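Local atomic coordinates of CG8862 (Drosophila melanogaster, PDB entry 3ISM), a protein that probably cleaves DNA and RNA as a magnesium-dependent mitochondrial endonuclease, the EndoG of the fly, and is captured here in complex with its protein inhibitor. Residues W137-E141 with H189-V193. Numbering follows the deposited sequence.
Sequences WNTLE and HFYKV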
ATOM      1  N   TRP B 137      11.796  14.326 -14.936  1.00 26.99           N
ATOM      2  CA  TRP B 137      12.264  13.003 -14.490  1.00 27.17           C
ATOM      3  C   TRP B 137      13.441  12.506 -15.342  1.00 27.35           C
ATOM      4  O   TRP B 137      14.395  11.931 -14.817  1.00 27.63           O
ATOM      5  CB  TRP B 137      11.111  11.991 -14.478  1.00 26.72           C
ATOM      6  CG  TRP B 137      11.460  10.648 -13.889  1.00 27.16           C
ATOM      7  CD1 TRP B 137      11.565   9.462 -14.557  1.00 27.49           C
ATOM      8  CD2 TRP B 137      11.730  10.353 -12.510  1.00 26.66           C
ATOM      9  NE1 TRP B 137      11.896   8.453 -13.689  1.00 25.37           N
ATOM     10  CE2 TRP B 137      11.998   8.973 -12.424  1.00 26.04           C
ATOM     11  CE3 TRP B 137      11.764  11.121 -11.341  1.00 27.03           C
ATOM     12  CZ2 TRP B 137      12.297   8.339 -11.211  1.00 26.92           C
ATOM     13  CZ3 TRP B 137      12.063  10.487 -10.129  1.00 27.51           C
ATOM     14  CH2 TRP B 137      12.332   9.115 -10.082  1.00 26.99           C
ATOM     15  N   ASN B 138      13.375  12.728 -16.653  1.00 27.49           N
ATOM     16  CA  ASN B 138      14.515  12.430 -17.528  1.00 27.75           C
ATOM     17  C   ASN B 138      15.766  13.213 -17.112  1.00 27.49           C
ATOM     18  O   ASN B 138      16.877  12.680 -17.148  1.00 27.27           O
ATOM     19  CB  ASN B 138      14.181  12.693 -19.003  1.00 27.57           C
ATOM     20  CG  ASN B 138      15.395  12.543 -19.916  1.00 29.15           C
ATOM     21  OD1 ASN B 138      15.736  13.455 -20.662  1.00 31.47           O
ATOM     22  ND2 ASN B 138      16.047  11.391 -19.861  1.00 28.49           N
ATOM     23  N   THR B 139      15.578  14.470 -16.705  1.00 27.58           N
ATOM     24  CA  THR B 139      16.698  15.313 -16.258  1.00 27.92           C
ATOM     25  C   THR B 139      17.439  14.662 -15.077  1.00 27.83           C
ATOM     26  O   THR B 139      18.680  14.644 -15.047  1.00 27.60           O
ATOM     27  CB  THR B 139      16.212  16.733 -15.889  1.00 27.99           C
ATOM     28  OG1 THR B 139      15.493  17.282 -17.002  1.00 28.10           O
ATOM     29  CG2 THR B 139      17.395  17.663 -15.539  1.00 27.50           C
ATOM     30  N   LEU B 140      16.670  14.098 -14.140  1.00 27.66           N
ATOM     31  CA  LEU B 140      17.245  13.380 -13.008  1.00 27.47           C
ATOM     32  C   LEU B 140      17.979  12.125 -13.481  1.00 27.69           C
ATOM     33  O   LEU B 140      19.122  11.878 -13.073  1.00 27.86           O
ATOM     34  CB  LEU B 140      16.169  13.015 -11.978  1.00 27.67           C
ATOM     35  CG  LEU B 140      16.634  12.217 -10.745  1.00 28.09           C
ATOM     36  CD1 LEU B 140      17.827  12.899 -10.035  1.00 27.38           C
ATOM     37  CD2 LEU B 140      15.475  11.959  -9.764  1.00 26.73           C
ATOM     38  N   GLU B 141      17.327  11.344 -14.344  1.00 27.39           N
ATOM     39  CA  GLU B 141      17.967  10.189 -14.973  1.00 27.39           C
ATOM     40  C   GLU B 141      19.292  10.560 -15.654  1.00 27.29           C
ATOM     41  O   GLU B 141      20.321   9.916 -15.422  1.00 28.16           O
ATOM     42  CB  GLU B 141      17.006   9.514 -15.958  1.00 27.08           C
ATOM     43  CG  GLU B 141      15.843   8.810 -15.278  1.00 27.19           C
ATOM     44  CD  GLU B 141      14.756   8.389 -16.253  1.00 29.49           C
ATOM     45  OE1 GLU B 141      14.527   9.112 -17.262  1.00 29.08           O
ATOM     46  OE2 GLU B 141      14.115   7.347 -15.989  1.00 28.51           O
ATOM     47  N   HIS B 189       4.386  10.153  -6.138  1.00 28.56           N
ATOM     48  CA  HIS B 189       5.778  10.644  -6.192  1.00 28.04           C
ATOM     49  C   HIS B 189       6.686   9.478  -6.578  1.00 27.99           C
ATOM     50  O   HIS B 189       6.286   8.323  -6.491  1.00 27.15           O
ATOM     51  CB  HIS B 189       6.255  11.156  -4.817  1.00 27.58           C
ATOM     52  CG  HIS B 189       5.514  12.352  -4.288  1.00 27.99           C
ATOM     53  ND1 HIS B 189       4.240  12.268  -3.762  1.00 28.33           N
ATOM     54  CD2 HIS B 189       5.900  13.641  -4.124  1.00 28.56           C
ATOM     55  CE1 HIS B 189       3.855  13.463  -3.344  1.00 29.60           C
ATOM     56  NE2 HIS B 189       4.844  14.315  -3.555  1.00 28.82           N
ATOM     57  N   PHE B 190       7.918   9.792  -6.981  1.00 28.65           N
ATOM     58  CA  PHE B 190       8.957   8.790  -7.184  1.00 28.86           C
ATOM     59  C   PHE B 190      10.250   9.248  -6.511  1.00 28.63           C
ATOM     60  O   PHE B 190      10.454  10.424  -6.325  1.00 29.07           O
ATOM     61  CB  PHE B 190       9.199   8.562  -8.681  1.00 29.14           C
ATOM     62  CG  PHE B 190       8.020   7.985  -9.411  1.00 29.72           C
ATOM     63  CD1 PHE B 190       7.841   6.608  -9.486  1.00 30.04           C
ATOM     64  CD2 PHE B 190       7.096   8.820 -10.042  1.00 31.30           C
ATOM     65  CE1 PHE B 190       6.740   6.068 -10.154  1.00 31.87           C
ATOM     66  CE2 PHE B 190       5.998   8.292 -10.724  1.00 31.49           C
ATOM     67  CZ  PHE B 190       5.816   6.911 -10.775  1.00 30.23           C
ATOM     68  N   TYR B 191      11.127   8.322  -6.150  1.00 29.07           N
ATOM     69  CA  TYR B 191      12.413   8.691  -5.545  1.00 29.49           C
ATOM     70  C   TYR B 191      13.555   8.058  -6.317  1.00 29.61           C
ATOM     71  O   TYR B 191      13.359   7.070  -7.017  1.00 29.70           O
ATOM     72  CB  TYR B 191      12.518   8.221  -4.077  1.00 28.97           C
ATOM     73  CG  TYR B 191      12.376   6.725  -3.922  1.00 27.90           C
ATOM     74  CD1 TYR B 191      13.438   5.856  -4.195  1.00 28.08           C
ATOM     75  CD2 TYR B 191      11.169   6.176  -3.517  1.00 29.53           C
ATOM     76  CE1 TYR B 191      13.285   4.485  -4.093  1.00 27.07           C
ATOM     77  CE2 TYR B 191      11.004   4.816  -3.390  1.00 27.81           C
ATOM     78  CZ  TYR B 191      12.057   3.982  -3.684  1.00 29.03           C
ATOM     79  OH  TYR B 191      11.866   2.643  -3.559  1.00 29.02           O
ATOM     80  N   LYS B 192      14.746   8.622  -6.143  1.00 29.65           N
ATOM     81  CA  LYS B 192      15.997   7.944  -6.463  1.00 29.58           C
ATOM     82  C   LYS B 192      16.917   8.141  -5.279  1.00 29.44           C
ATOM     83  O   LYS B 192      17.111   9.263  -4.818  1.00 29.63           O
ATOM     84  CB  LYS B 192      16.653   8.508  -7.725  1.00 29.51           C
ATOM     85  CG  LYS B 192      15.995   8.037  -9.024  1.00 29.30           C
ATOM     86  CD  LYS B 192      16.819   8.485 -10.225  1.00 29.95           C
ATOM     87  CE  LYS B 192      16.145   8.134 -11.562  1.00 30.10           C
ATOM     88  NZ  LYS B 192      16.133   6.667 -11.810  1.00 30.39           N
ATOM     89  N   VAL B 193      17.472   7.047  -4.782  1.00 29.06           N
ATOM     90  CA  VAL B 193      18.449   7.111  -3.712  1.00 29.04           C
ATOM     91  C   VAL B 193      19.734   6.511  -4.264  1.00 29.17           C
ATOM     92  O   VAL B 193      19.731   5.391  -4.757  1.00 29.22           O
ATOM     93  CB  VAL B 193      17.956   6.398  -2.407  1.00 28.82           C
ATOM     94  CG1 VAL B 193      19.036   6.478  -1.313  1.00 29.66           C
ATOM     95  CG2 VAL B 193      16.661   7.041  -1.901  1.00 27.68           C
TER
HETATM   96  O   HOH W   1      13.966   6.358 -13.765  1.00 22.04           O
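Segment 137-141 of helix 136-146 runs almost parallel to segment 189-193 of strand 189-197, with axes 10.7 Å apart at 9°. In this His-Me finger nuclease, a helix carrying Glu141, a Mg(2+)-site residue with the ion about 4 Å from its side chain, packs against the central mixed sheet. The contact is buried. Trp137, one turn before Glu141, has its CA-to-CB bond toward the strand, and its CH2 lies 3.5 Å from Phe190 CB. The Phe190 ring turns its edge to the face of the Trp137 six-membered ring, centroids 5.7 Å apart and planes at 50°. Lys192 reaches from strand to helix: its CD is 3.8 Å from Leu140 CD2, and its CE is 3.8 Å from Glu141 CG. Its NZ also hydrogen-bonds Thr158 on adjacent strand 153-161. No direct hydrogen bond joins the segments, but one water links them near the metal site. It accepts from Lys192 NZ at 2.9 Å and, weakly, from Trp137 NE1 at 2.9 Å, and Glu141 OE2 lies a short 2.4 Å away.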